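Local coordinates for ubiquitin-activating enzyme E1-like (Saccharomyces cerevisiae, PDB 3ONH), which works with AOS1 as the E1 ligase that activates SMT3 with ATP for sumoylation, represented here by its ubiquitin-fold domain alone, at residues G8-S13 with L91-D96; Y33-D38 with I74-E79; N46-F51 with I66-G71; K87-F92 with P107-P112. One frame throughout, in Å; residues are numbered along the deposited sequence.

Contact 1: residues G8-S13 with L91-D96; sequences GVIKLS and LFLDVD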
loop_
_atom_site.group_PDB
_atom_site.type_symbol
_atom_site.label_atom_id
_atom_site.label_comp_id
_atom_site.label_asym_id
_atom_site.label_seq_id
_atom_site.Cartn_x
_atom_site.Cartn_y
_atom_site.Cartn_z
ATOM N N GLY A 8 -1.440 9.759 -3.037
ATOM C CA GLY A 8 -1.635 10.231 -1.680
ATOM C C GLY A 8 -0.405 10.006 -0.824
ATOM O O GLY A 8 0.526 9.320 -1.245
ATOM N N VAL A 9 -0.401 10.592 0.369
ATOM C CA VAL A 9 0.653 10.375 1.344
ATOM C C VAL A 9 0.119 9.580 2.529
ATOM O O VAL A 9 -0.918 9.917 3.097
ATOM C CB VAL A 9 1.230 11.713 1.865
ATOM C CG1 VAL A 9 2.179 11.475 3.035
ATOM C CG2 VAL A 9 1.936 12.458 0.755
ATOM N N ILE A 10 0.830 8.517 2.886
ATOM C CA ILE A 10 0.570 7.807 4.131
ATOM C C ILE A 10 1.437 8.401 5.228
ATOM O O ILE A 10 2.656 8.462 5.092
ATOM C CB ILE A 10 0.881 6.306 3.998
ATOM C CG1 ILE A 10 -0.058 5.655 2.986
ATOM C CG2 ILE A 10 0.749 5.618 5.332
ATOM C CD1 ILE A 10 0.245 4.192 2.724
ATOM N N LYS A 11 0.805 8.845 6.312
ATOM C CA LYS A 11 1.531 9.345 7.478
ATOM C C LYS A 11 1.771 8.222 8.485
ATOM O O LYS A 11 0.837 7.740 9.130
ATOM C CB LYS A 11 0.764 10.490 8.143
ATOM C CG LYS A 11 0.495 11.682 7.233
ATOM C CD LYS A 11 -0.535 12.618 7.862
ATOM C CE LYS A 11 -0.881 13.782 6.944
ATOM N NZ LYS A 11 0.324 14.593 6.617
ATOM N N LEU A 12 3.032 7.817 8.610
ATOM C CA LEU A 12 3.435 6.706 9.467
ATOM C C LEU A 12 4.376 7.182 10.549
ATOM O O LEU A 12 5.275 7.973 10.284
ATOM C CB LEU A 12 4.170 5.644 8.643
ATOM C CG LEU A 12 3.385 4.484 8.047
ATOM C CD1 LEU A 12 4.158 3.888 6.893
ATOM C CD2 LEU A 12 3.112 3.435 9.106
ATOM N N SER A 13 4.178 6.693 11.768
ATOM C CA SER A 13 5.169 6.865 12.812
ATOM C C SER A 13 6.252 5.803 12.628
ATOM O O SER A 13 6.022 4.768 12.006
ATOM C CB SER A 13 4.527 6.769 14.199
ATOM O OG SER A 13 3.909 5.512 14.407
ATOM N N LEU A 91 1.072 5.441 -3.289
ATOM C CA LEU A 91 1.127 5.973 -1.937
ATOM C C LEU A 91 2.561 6.229 -1.478
ATOM O O LEU A 91 3.397 5.322 -1.448
ATOM C CB LEU A 91 0.408 5.037 -0.960
ATOM C CG LEU A 91 -1.101 4.892 -1.172
ATOM C CD1 LEU A 91 -1.631 3.687 -0.456
ATOM C CD2 LEU A 91 -1.814 6.140 -0.710
ATOM N N PHE A 92 2.822 7.479 -1.115
ATOM C CA PHE A 92 4.107 7.906 -0.595
ATOM C C PHE A 92 4.143 7.650 0.908
ATOM O O PHE A 92 3.251 8.085 1.626
ATOM C CB PHE A 92 4.284 9.404 -0.871
ATOM C CG PHE A 92 5.630 9.947 -0.474
ATOM C CD1 PHE A 92 6.630 10.105 -1.419
ATOM C CD2 PHE A 92 5.892 10.318 0.837
ATOM C CE1 PHE A 92 7.869 10.607 -1.064
ATOM C CE2 PHE A 92 7.136 10.817 1.199
ATOM C CZ PHE A 92 8.121 10.963 0.242
ATOM N N LEU A 93 5.168 6.947 1.379
ATOM C CA LEU A 93 5.324 6.684 2.804
ATOM C C LEU A 93 6.070 7.816 3.492
ATOM O O LEU A 93 7.276 7.997 3.302
ATOM C CB LEU A 93 6.064 5.363 3.056
ATOM C CG LEU A 93 5.508 4.102 2.399
ATOM C CD1 LEU A 93 6.219 2.865 2.931
ATOM C CD2 LEU A 93 4.017 4.005 2.661
ATOM N N ASP A 94 5.336 8.572 4.299
ATOM C CA ASP A 94 5.891 9.691 5.065
ATOM C C ASP A 94 6.126 9.292 6.522
ATOM O O ASP A 94 5.246 9.436 7.371
ATOM C CB ASP A 94 4.945 10.893 4.977
ATOM C CG ASP A 94 5.362 12.045 5.875
ATOM O OD1 ASP A 94 6.492 12.025 6.403
ATOM O OD2 ASP A 94 4.551 12.982 6.045
ATOM N N VAL A 95 7.321 8.780 6.801
ATOM C CA VAL A 95 7.684 8.372 8.148
ATOM C C VAL A 95 8.226 9.579 8.917
ATOM O O VAL A 95 9.325 10.062 8.652
ATOM C CB VAL A 95 8.695 7.224 8.110
ATOM C CG1 VAL A 95 9.220 6.920 9.502
ATOM C CG2 VAL A 95 8.047 5.996 7.492
ATOM N N ASP A 96 7.433 10.065 9.864
ATOM C CA ASP A 96 7.695 11.354 10.489
ATOM C C ASP A 96 7.918 11.273 11.999
ATOM O O ASP A 96 7.193 10.580 12.713
ATOM C CB ASP A 96 6.536 12.304 10.178
ATOM C CG ASP A 96 6.700 13.658 10.825
ATOM O OD1 ASP A 96 7.845 14.039 11.141
ATOM O OD2 ASP A 96 5.675 14.345 11.010
HETATM O O HOH W 1 3.169 15.331 7.317
#
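Ile10 lies between Leu91 and Leu93 of the neighbouring parallel strand. Its CB lies 3.8 Å from Phe92 O and also near Leu93 CD2. CG1, anti to the carbonyl carbon (chi1 -64°), comes to 4.0 Å from Leu91 CB. At the tip, CD1 touches two methyls at once: Leu91 CD1 at 3.7 Å and Leu93 CD2 at 3.8 Å. The side chains of Ile10 and Leu93 run side by side and point the same way.

The backbones keep an unbroken parallel register from Gly8 with Leu91 to Leu12 with Val95. Ile10 is held through both its N-H and its carbonyl: Ile10 N gives to Phe92 O at 2.8 Å, and Ile10 O takes Asp94 N, also at 2.8 Å. The other face of the sheet carries Val9, whose CG1 packs at 3.4 Å on Asp94 CB. Lys11 NZ and Asp94 OD2 stand 4.6 Å apart, too far for a salt bridge, and are joined through a water that NZ binds weakly.

This is the parallel strand pair expected at the middle of a ubiquitin-like beta-grasp sheet. Helix 22-33 packs over Ile10 and Leu91 through Phe25 and Ile29, helix 14-19 meets Leu12 through Leu17, and strand 104-105 flanks strand 6-12.

Contact 2: residues Y33-D38 with I74-E79; sequences YSYPQD and ILFSDE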
loop_
_atom_site.group_PDB
_atom_site.type_symbol
_atom_site.label_atom_id
_atom_site.label_comp_id
_atom_site.label_asym_id
_atom_site.label_seq_id
_atom_site.Cartn_x
_atom_site.Cartn_y
_atom_site.Cartn_z
ATOM N N TYR A 33 -9.862 1.826 0.165
ATOM C CA TYR A 33 -10.133 2.385 -1.162
ATOM C C TYR A 33 -10.979 1.481 -2.060
ATOM O O TYR A 33 -11.167 1.776 -3.235
ATOM C CB TYR A 33 -8.831 2.772 -1.875
ATOM C CG TYR A 33 -7.936 3.661 -1.053
ATOM C CD1 TYR A 33 -8.243 4.999 -0.858
ATOM C CD2 TYR A 33 -6.784 3.161 -0.464
ATOM C CE1 TYR A 33 -7.426 5.811 -0.092
ATOM C CE2 TYR A 33 -5.962 3.968 0.290
ATOM C CZ TYR A 33 -6.286 5.289 0.474
ATOM O OH TYR A 33 -5.469 6.085 1.235
ATOM N N SER A 34 -11.475 0.378 -1.509
ATOM C CA SER A 34 -12.403 -0.505 -2.215
ATOM C C SER A 34 -11.785 -1.212 -3.407
ATOM O O SER A 34 -12.343 -1.206 -4.503
ATOM C CB SER A 34 -13.651 0.262 -2.644
ATOM O OG SER A 34 -14.214 0.913 -1.519
ATOM N N TYR A 35 -10.620 -1.808 -3.195
ATOM C CA TYR A 35 -10.048 -2.708 -4.181
ATOM C C TYR A 35 -10.672 -4.079 -3.968
ATOM O O TYR A 35 -11.295 -4.321 -2.940
ATOM C CB TYR A 35 -8.526 -2.782 -4.040
ATOM C CG TYR A 35 -7.810 -1.557 -4.544
ATOM C CD1 TYR A 35 -7.466 -1.429 -5.883
ATOM C CD2 TYR A 35 -7.458 -0.537 -3.677
ATOM C CE1 TYR A 35 -6.811 -0.315 -6.349
ATOM C CE2 TYR A 35 -6.799 0.584 -4.134
ATOM C CZ TYR A 35 -6.486 0.691 -5.470
ATOM O OH TYR A 35 -5.833 1.810 -5.925
ATOM N N PRO A 36 -10.521 -4.977 -4.950
ATOM C CA PRO A 36 -11.040 -6.343 -4.828
ATOM C C PRO A 36 -10.086 -7.221 -4.029
ATOM O O PRO A 36 -9.137 -6.714 -3.440
ATOM C CB PRO A 36 -11.083 -6.832 -6.275
ATOM C CG PRO A 36 -10.813 -5.622 -7.128
ATOM C CD PRO A 36 -10.001 -4.709 -6.296
ATOM N N GLN A 37 -10.322 -8.527 -4.015
ATOM C CA GLN A 37 -9.452 -9.417 -3.259
ATOM C C GLN A 37 -8.094 -9.598 -3.920
ATOM O O GLN A 37 -7.063 -9.501 -3.268
ATOM C CB GLN A 37 -10.128 -10.761 -3.041
ATOM C CG GLN A 37 -11.485 -10.610 -2.417
ATOM C CD GLN A 37 -11.512 -9.534 -1.340
ATOM O OE1 GLN A 37 -11.331 -9.818 -0.154
ATOM N NE2 GLN A 37 -11.743 -8.291 -1.749
ATOM N N ASP A 38 -8.099 -9.860 -5.218
ATOM C CA ASP A 38 -6.859 -10.034 -5.954
ATOM C C ASP A 38 -6.223 -8.690 -6.251
ATOM O O ASP A 38 -6.767 -7.895 -7.013
ATOM C CB ASP A 38 -7.101 -10.774 -7.260
ATOM C CG ASP A 38 -7.569 -12.193 -7.054
ATOM O OD1 ASP A 38 -7.418 -12.709 -5.929
ATOM O OD2 ASP A 38 -8.082 -12.797 -8.025
ATOM N N ILE A 74 4.667 3.236 -2.902
ATOM C CA ILE A 74 4.025 1.955 -3.146
ATOM C C ILE A 74 2.948 2.109 -4.200
ATOM O O ILE A 74 2.185 3.066 -4.171
ATOM C CB ILE A 74 3.392 1.402 -1.858
ATOM C CG1 ILE A 74 4.475 1.147 -0.820
ATOM C CG2 ILE A 74 2.641 0.125 -2.146
ATOM C CD1 ILE A 74 5.660 0.426 -1.376
ATOM N N LEU A 75 2.902 1.175 -5.146
ATOM C CA LEU A 75 1.852 1.160 -6.154
ATOM C C LEU A 75 0.907 -0.006 -5.894
ATOM O O LEU A 75 1.316 -1.162 -5.905
ATOM C CB LEU A 75 2.441 1.051 -7.560
ATOM C CG LEU A 75 1.413 0.993 -8.682
ATOM C CD1 LEU A 75 0.759 2.350 -8.883
ATOM C CD2 LEU A 75 2.064 0.528 -9.961
ATOM N N PHE A 76 -0.362 0.302 -5.672
ATOM C CA PHE A 76 -1.332 -0.695 -5.258
ATOM C C PHE A 76 -2.371 -0.842 -6.354
ATOM O O PHE A 76 -3.104 0.104 -6.636
ATOM C CB PHE A 76 -1.996 -0.233 -3.966
ATOM C CG PHE A 76 -2.677 -1.325 -3.205
ATOM C CD1 PHE A 76 -2.030 -1.967 -2.162
ATOM C CD2 PHE A 76 -3.969 -1.700 -3.517
ATOM C CE1 PHE A 76 -2.656 -2.972 -1.447
ATOM C CE2 PHE A 76 -4.601 -2.702 -2.808
ATOM C CZ PHE A 76 -3.944 -3.343 -1.773
ATOM N N SER A 77 -2.427 -2.022 -6.968
ATOM C CA SER A 77 -3.233 -2.237 -8.159
ATOM C C SER A 77 -4.307 -3.319 -8.032
ATOM O O SER A 77 -4.204 -4.232 -7.214
ATOM C CB SER A 77 -2.332 -2.589 -9.344
ATOM O OG SER A 77 -1.399 -1.563 -9.606
ATOM N N ASP A 78 -5.322 -3.199 -8.886
ATOM C CA ASP A 78 -6.423 -4.158 -9.005
ATOM C C ASP A 78 -6.057 -5.250 -10.014
ATOM O O ASP A 78 -5.781 -4.965 -11.180
ATOM C CB ASP A 78 -7.697 -3.399 -9.434
ATOM C CG ASP A 78 -8.829 -4.314 -9.912
ATOM O OD1 ASP A 78 -8.566 -5.428 -10.412
ATOM O OD2 ASP A 78 -10.003 -3.893 -9.810
ATOM N N GLU A 79 -6.054 -6.501 -9.571
ATOM C CA GLU A 79 -5.609 -7.590 -10.442
ATOM C C GLU A 79 -6.713 -8.573 -10.796
ATOM O O GLU A 79 -6.470 -9.568 -11.474
ATOM C CB GLU A 79 -4.430 -8.342 -9.819
ATOM C CG GLU A 79 -3.183 -7.497 -9.620
ATOM C CD GLU A 79 -2.566 -7.049 -10.932
ATOM O OE1 GLU A 79 -2.837 -7.686 -11.970
ATOM O OE2 GLU A 79 -1.802 -6.060 -10.926
HETATM O O HOH W 2 -6.616 -12.497 -11.004
#
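Asp38 O takes the N-H of Glu79 at 3.0 Å, with an angle of 156° at the hydrogen and the donor above the carbonyl plane. This bond ties together two parts of the ubiquitin-like fold: the loop running from helix 22-33 to strand 39-43, and the residue just after strand 73-78. A water beside it donates to Glu79 O and, weakly, to the Asp38 carboxylate.

Further back along the loop the contact turns aromatic. Tyr35 and Phe76 form a T-shaped pair, the edge of Phe76 directed at the face of Tyr35, with ring centroids 5.0 Å apart and planes at 60°. Phe76 CD2 stands over the Tyr35 face, displaced toward the rim, and is 3.7 Å from Tyr35 CD2. Phe76 gets there with CG anti to its backbone N (chi1 -162°). The Tyr35 hydroxyl has a weak hydrogen bond to Lys87 O on the stretch leading into strand 89-92, so the ring spans from the loop to the chain beyond. An alanine at Tyr35 would probably open a gap over the Phe76 edge and deprive Lys87 O of this hydroxyl partner.

Asp78 CB lies at the edge of the Tyr35 ring, near its plane, 4.1 Å from Tyr35 CD1. The Asp78 carboxylate is fixed from outside, OD1 by Gly81 N and OD2 by Arg86 N. Its side chain crosses that of Pro36 at about a right angle, bringing Asp78 OD2 to 3.3 Å from Pro36 CG and 3.6 Å from Pro36 CD.

Contact 3: residues N46-F51 with I66-G71; sequences NQRLLF and INLGNG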
loop_
_atom_site.group_PDB
_atom_site.type_symbol
_atom_site.label_atom_id
_atom_site.label_comp_id
_atom_site.label_asym_id
_atom_site.label_seq_id
_atom_site.Cartn_x
_atom_site.Cartn_y
_atom_site.Cartn_z
ATOM N N ASN A 46 11.724 1.128 -6.493
ATOM C CA ASN A 46 12.686 0.211 -7.107
ATOM C C ASN A 46 12.070 -1.001 -7.818
ATOM O O ASN A 46 12.740 -2.012 -8.033
ATOM C CB ASN A 46 13.733 -0.235 -6.074
ATOM C CG ASN A 46 13.115 -0.640 -4.753
ATOM O OD1 ASN A 46 12.035 -1.232 -4.716
ATOM N ND2 ASN A 46 13.798 -0.324 -3.656
ATOM N N GLN A 47 10.795 -0.888 -8.175
ATOM C CA GLN A 47 10.098 -1.906 -8.966
ATOM C C GLN A 47 10.084 -3.330 -8.387
ATOM O O GLN A 47 10.131 -4.302 -9.139
ATOM C CB GLN A 47 10.639 -1.929 -10.401
ATOM C CG GLN A 47 10.278 -0.701 -11.224
ATOM C CD GLN A 47 8.801 -0.649 -11.594
ATOM O OE1 GLN A 47 8.166 0.403 -11.514
ATOM N NE2 GLN A 47 8.250 -1.790 -12.000
ATOM N N ARG A 48 10.000 -3.458 -7.065
ATOM C CA ARG A 48 9.917 -4.771 -6.432
ATOM C C ARG A 48 8.464 -5.192 -6.239
ATOM O O ARG A 48 7.688 -4.478 -5.614
ATOM C CB ARG A 48 10.621 -4.756 -5.075
ATOM C CG ARG A 48 12.131 -4.607 -5.150
ATOM C CD ARG A 48 12.757 -4.562 -3.760
ATOM N NE ARG A 48 12.170 -3.506 -2.944
ATOM C CZ ARG A 48 12.112 -3.519 -1.618
ATOM N NH1 ARG A 48 12.613 -4.533 -0.923
ATOM N NH2 ARG A 48 11.546 -2.506 -0.981
ATOM N N LEU A 49 8.091 -6.344 -6.785
ATOM C CA LEU A 49 6.772 -6.901 -6.516
ATOM C C LEU A 49 6.802 -7.487 -5.124
ATOM O O LEU A 49 7.434 -8.507 -4.879
ATOM C CB LEU A 49 6.387 -7.970 -7.536
ATOM C CG LEU A 49 4.971 -8.536 -7.383
ATOM C CD1 LEU A 49 3.950 -7.426 -7.144
ATOM C CD2 LEU A 49 4.588 -9.362 -8.601
ATOM N N LEU A 50 6.119 -6.823 -4.207
ATOM C CA LEU A 50 6.196 -7.185 -2.805
ATOM C C LEU A 50 5.079 -8.135 -2.400
ATOM O O LEU A 50 5.213 -8.901 -1.447
ATOM C CB LEU A 50 6.172 -5.917 -1.959
ATOM C CG LEU A 50 7.443 -5.083 -2.129
ATOM C CD1 LEU A 50 7.431 -3.884 -1.198
ATOM C CD2 LEU A 50 8.643 -5.953 -1.862
ATOM N N PHE A 51 3.986 -8.108 -3.156
ATOM C CA PHE A 51 2.819 -8.900 -2.807
ATOM C C PHE A 51 1.822 -8.910 -3.934
ATOM O O PHE A 51 1.542 -7.878 -4.534
ATOM C CB PHE A 51 2.169 -8.317 -1.549
ATOM C CG PHE A 51 0.969 -9.081 -1.076
ATOM C CD1 PHE A 51 1.048 -9.899 0.041
ATOM C CD2 PHE A 51 -0.239 -8.977 -1.743
ATOM C CE1 PHE A 51 -0.061 -10.599 0.483
ATOM C CE2 PHE A 51 -1.348 -9.677 -1.310
ATOM C CZ PHE A 51 -1.260 -10.488 -0.195
ATOM N N ILE A 66 10.749 -5.771 4.978
ATOM C CA ILE A 66 10.813 -5.915 3.527
ATOM C C ILE A 66 11.411 -4.666 2.889
ATOM O O ILE A 66 11.283 -4.438 1.693
ATOM C CB ILE A 66 9.439 -6.199 2.909
ATOM C CG1 ILE A 66 8.509 -5.017 3.142
ATOM C CG2 ILE A 66 8.847 -7.467 3.489
ATOM C CD1 ILE A 66 7.098 -5.261 2.672
ATOM N N ASN A 67 12.061 -3.862 3.713
ATOM C CA ASN A 67 12.836 -2.729 3.247
ATOM C C ASN A 67 12.035 -1.603 2.615
ATOM O O ASN A 67 12.408 -1.065 1.573
ATOM C CB ASN A 67 13.932 -3.193 2.298
ATOM C CG ASN A 67 15.274 -2.667 2.702
ATOM O OD1 ASN A 67 16.168 -3.430 3.061
ATOM N ND2 ASN A 67 15.418 -1.352 2.687
ATOM N N LEU A 68 10.925 -1.260 3.247
ATOM C CA LEU A 68 10.210 -0.048 2.898
ATOM C C LEU A 68 10.581 0.970 3.954
ATOM O O LEU A 68 10.872 0.603 5.083
ATOM C CB LEU A 68 8.707 -0.292 2.918
ATOM C CG LEU A 68 8.149 -1.270 1.889
ATOM C CD1 LEU A 68 6.682 -1.535 2.179
ATOM C CD2 LEU A 68 8.340 -0.736 0.481
ATOM N N GLY A 69 10.591 2.245 3.596
ATOM C CA GLY A 69 10.906 3.274 4.568
ATOM C C GLY A 69 10.462 4.649 4.120
ATOM O O GLY A 69 9.717 4.790 3.152
ATOM N N ASN A 70 10.919 5.666 4.833
ATOM C CA ASN A 70 10.562 7.032 4.485
ATOM C C ASN A 70 10.881 7.330 3.031
ATOM O O ASN A 70 12.003 7.115 2.585
ATOM C CB ASN A 70 11.301 8.010 5.385
ATOM C CG ASN A 70 10.919 9.434 5.116
ATOM O OD1 ASN A 70 9.779 9.827 5.332
ATOM N ND2 ASN A 70 11.873 10.222 4.637
ATOM N N GLY A 71 9.888 7.795 2.281
ATOM C CA GLY A 71 10.117 8.200 0.909
ATOM C C GLY A 71 9.856 7.100 -0.092
ATOM O O GLY A 71 9.894 7.326 -1.299
HETATM O O HOH W 3 13.881 0.048 -1.054
#
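Arg48 reaches across to the backbone of Ile66 and Asn67 and makes the polar half of this contact. NH1 donates to Ile66 O at 2.9 Å, the oxygen lying near the guanidinium edge but tilted 20° out of its plane. NH2 adds weak bonds to Asn67 O at 3.1 Å and to Ile66 O. Within its own segment, the bend at chi3 (-55°) turns NE out of line with the chain before it, and NE gives to Asn46 OD1 at 2.9 Å. Outside both segments, NH2 forms a salt bridge with Asp43 of strand 39-43. A water joins Asn46 ND2 to Asn67 O. A leucine in place of Arg48 would probably leave Ile66 O without its main donor across the contact and Asp43 without this counter-charge.

The apolar half belongs to Leu50. Its CD1 meets Leu68 CD2 tip to tip at 3.7 Å and touches Ile66 CD1 at 4.1 Å. Its other methyl, CD2, sits over the centre of the Arg48 guanidinium, 4.2 Å above the plane, so one leucine packs both the loop and the arginine.

Leu50 and Phe51 both face Leu41 on strand 39-43, a classic beta bulge in the antiparallel hairpin of this ubiquitin-fold domain.

Contact 4: residues K87-F92 with P107-P112; sequences KAIELF and PDVEVP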
loop_
_atom_site.group_PDB
_atom_site.type_symbol
_atom_site.label_atom_id
_atom_site.label_comp_id
_atom_site.label_asym_id
_atom_site.label_seq_id
_atom_site.Cartn_x
_atom_site.Cartn_y
_atom_site.Cartn_z
ATOM N N LYS A 87 -9.089 2.121 -9.959
ATOM C CA LYS A 87 -7.902 2.848 -10.387
ATOM C C LYS A 87 -6.739 2.636 -9.419
ATOM O O LYS A 87 -6.923 2.661 -8.211
ATOM C CB LYS A 87 -8.219 4.336 -10.512
ATOM C CG LYS A 87 -7.102 5.166 -11.120
ATOM C CD LYS A 87 -7.613 6.552 -11.476
ATOM C CE LYS A 87 -6.507 7.466 -11.960
ATOM N NZ LYS A 87 -7.007 8.857 -12.098
ATOM N N ALA A 88 -5.542 2.430 -9.959
ATOM C CA ALA A 88 -4.367 2.185 -9.129
ATOM C C ALA A 88 -4.026 3.426 -8.326
ATOM O O ALA A 88 -4.383 4.534 -8.708
ATOM C CB ALA A 88 -3.177 1.762 -9.990
ATOM N N ILE A 89 -3.335 3.243 -7.207
ATOM C CA ILE A 89 -2.950 4.373 -6.390
ATOM C C ILE A 89 -1.476 4.273 -6.014
ATOM O O ILE A 89 -0.980 3.195 -5.706
ATOM C CB ILE A 89 -3.834 4.463 -5.140
ATOM C CG1 ILE A 89 -3.488 5.709 -4.324
ATOM C CG2 ILE A 89 -3.687 3.211 -4.288
ATOM C CD1 ILE A 89 -4.392 5.930 -3.128
ATOM N N GLU A 90 -0.778 5.402 -6.076
ATOM C CA GLU A 90 0.607 5.476 -5.645
ATOM C C GLU A 90 0.641 6.169 -4.308
ATOM O O GLU A 90 0.276 7.338 -4.201
ATOM C CB GLU A 90 1.461 6.258 -6.640
ATOM C CG GLU A 90 1.917 5.451 -7.845
ATOM C CD GLU A 90 3.175 6.022 -8.491
ATOM O OE1 GLU A 90 3.884 6.799 -7.821
ATOM O OE2 GLU A 90 3.459 5.695 -9.664
ATOM N N LEU A 91 1.072 5.441 -3.289
ATOM C CA LEU A 91 1.127 5.973 -1.937
ATOM C C LEU A 91 2.561 6.229 -1.478
ATOM O O LEU A 91 3.397 5.322 -1.448
ATOM C CB LEU A 91 0.408 5.037 -0.960
ATOM C CG LEU A 91 -1.101 4.892 -1.172
ATOM C CD1 LEU A 91 -1.631 3.687 -0.456
ATOM C CD2 LEU A 91 -1.814 6.140 -0.710
ATOM N N PHE A 92 2.822 7.479 -1.115
ATOM C CA PHE A 92 4.107 7.906 -0.595
ATOM C C PHE A 92 4.143 7.650 0.908
ATOM O O PHE A 92 3.251 8.085 1.626
ATOM C CB PHE A 92 4.284 9.404 -0.871
ATOM C CG PHE A 92 5.630 9.947 -0.474
ATOM C CD1 PHE A 92 6.630 10.105 -1.419
ATOM C CD2 PHE A 92 5.892 10.318 0.837
ATOM C CE1 PHE A 92 7.869 10.607 -1.064
ATOM C CE2 PHE A 92 7.136 10.817 1.199
ATOM C CZ PHE A 92 8.121 10.963 0.242
ATOM N N PRO A 107 -4.282 8.395 3.451
ATOM C CA PRO A 107 -4.895 9.594 2.878
ATOM C C PRO A 107 -6.327 9.362 2.393
ATOM O O PRO A 107 -6.645 8.310 1.827
ATOM C CB PRO A 107 -3.986 9.905 1.687
ATOM C CG PRO A 107 -3.383 8.589 1.326
ATOM C CD PRO A 107 -3.147 7.917 2.646
ATOM N N ASP A 108 -7.184 10.350 2.607
ATOM C CA ASP A 108 -8.516 10.311 2.021
ATOM C C ASP A 108 -8.457 10.778 0.576
ATOM O O ASP A 108 -8.439 11.975 0.296
ATOM C CB ASP A 108 -9.511 11.113 2.853
ATOM C CG ASP A 108 -9.963 10.351 4.087
ATOM O OD1 ASP A 108 -11.001 9.662 4.006
ATOM O OD2 ASP A 108 -9.270 10.415 5.126
ATOM N N VAL A 109 -8.397 9.802 -0.329
ATOM C CA VAL A 109 -8.260 10.041 -1.760
ATOM C C VAL A 109 -9.449 9.440 -2.505
ATOM O O VAL A 109 -10.046 8.463 -2.054
ATOM C CB VAL A 109 -6.978 9.381 -2.311
ATOM C CG1 VAL A 109 -6.893 9.555 -3.819
ATOM C CG2 VAL A 109 -5.750 9.941 -1.630
ATOM N N GLU A 110 -9.787 10.029 -3.646
ATOM C CA GLU A 110 -10.863 9.515 -4.484
ATOM C C GLU A 110 -10.304 8.526 -5.493
ATOM O O GLU A 110 -9.523 8.907 -6.366
ATOM C CB GLU A 110 -11.548 10.661 -5.224
ATOM C CG GLU A 110 -12.920 10.317 -5.766
ATOM C CD GLU A 110 -13.700 11.555 -6.178
ATOM O OE1 GLU A 110 -13.374 12.137 -7.239
ATOM O OE2 GLU A 110 -14.629 11.950 -5.436
ATOM N N VAL A 111 -10.696 7.259 -5.358
ATOM C CA VAL A 111 -10.228 6.204 -6.248
ATOM C C VAL A 111 -11.405 5.600 -6.972
ATOM O O VAL A 111 -12.132 4.782 -6.418
ATOM C CB VAL A 111 -9.490 5.089 -5.496
ATOM C CG1 VAL A 111 -8.962 4.077 -6.477
ATOM C CG2 VAL A 111 -8.354 5.667 -4.679
ATOM N N PRO A 112 -11.595 5.997 -8.229
ATOM C CA PRO A 112 -12.770 5.598 -8.998
ATOM C C PRO A 112 -12.580 4.245 -9.667
ATOM O O PRO A 112 -11.452 3.771 -9.780
ATOM C CB PRO A 112 -12.857 6.678 -10.084
ATOM C CG PRO A 112 -11.541 7.487 -9.988
ATOM C CD PRO A 112 -10.642 6.771 -9.041
#
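Ile89 points CD1 between two valines of the facing segment, 4.3 Å from Val111 CG2 and 4.4 Å from Val109 CB. Its side chain is fully extended: CG1 is anti to the backbone N (chi1 -176°) and chi2, near 175°, carries CD1 straight on toward them. Tyr33 of helix 22-33 also packs on both Ile89 and Val111. Further along the strand, Leu91 turns its CD2 methyl to Pro107, closest at CG, 3.6 Å away. The two side chains cross at a slant, and the proline ring also rests on Ile10 of strand 6-12.

Residues 107-112 form no regular strand, although they run nearly opposite in direction to residues 87-91. They lie in the connection after strand 104-105 and lead into strand 113-115, which pairs antiparallel with strand 84-95 in the sheet of the ubiquitin-fold domain.

Toward Lys87 the fit tightens. Val111 CG1, anti to its backbone N, stands just 3.0 Å from Lys87 O. The aliphatic start of the lysine lies against the next proline, with Lys87 CB 3.7 Å from Pro112 CD and Lys87 CD 3.9 Å from the same atom. At this end Lys87 N donates to Pro112 O at 2.9 Å, nearly straight at 171°. Nearby, Val111 O receives Arg86 NH1, and at the far end of the segment Pro107 O takes the hydroxyl of Tyr33.

All four contacts reach one mixed sheet, three of them joining it to loops. Contact 3 is nested along the chain within the loop closed by contact 2, and both lie inside the loop closed by contact 1; contact 4 begins on the strand where contact 1 ends. Strand 84-95 serves contacts 1 and 4, whose centres are about 13 Å apart, and is bonded to strand 73-78 of contact 2 through Leu91 N and Ile74 O. Contacts 2 and 4 lie about 10 Å apart. Contact 3 meets contact 1 where Gly71 N bonds Leu93 O. Contacts 1 and 2 sit on opposite sides of the chain's centre. By pairing strand 6-12 with strand 84-95, contact 1 brings early and late parts of the domain together.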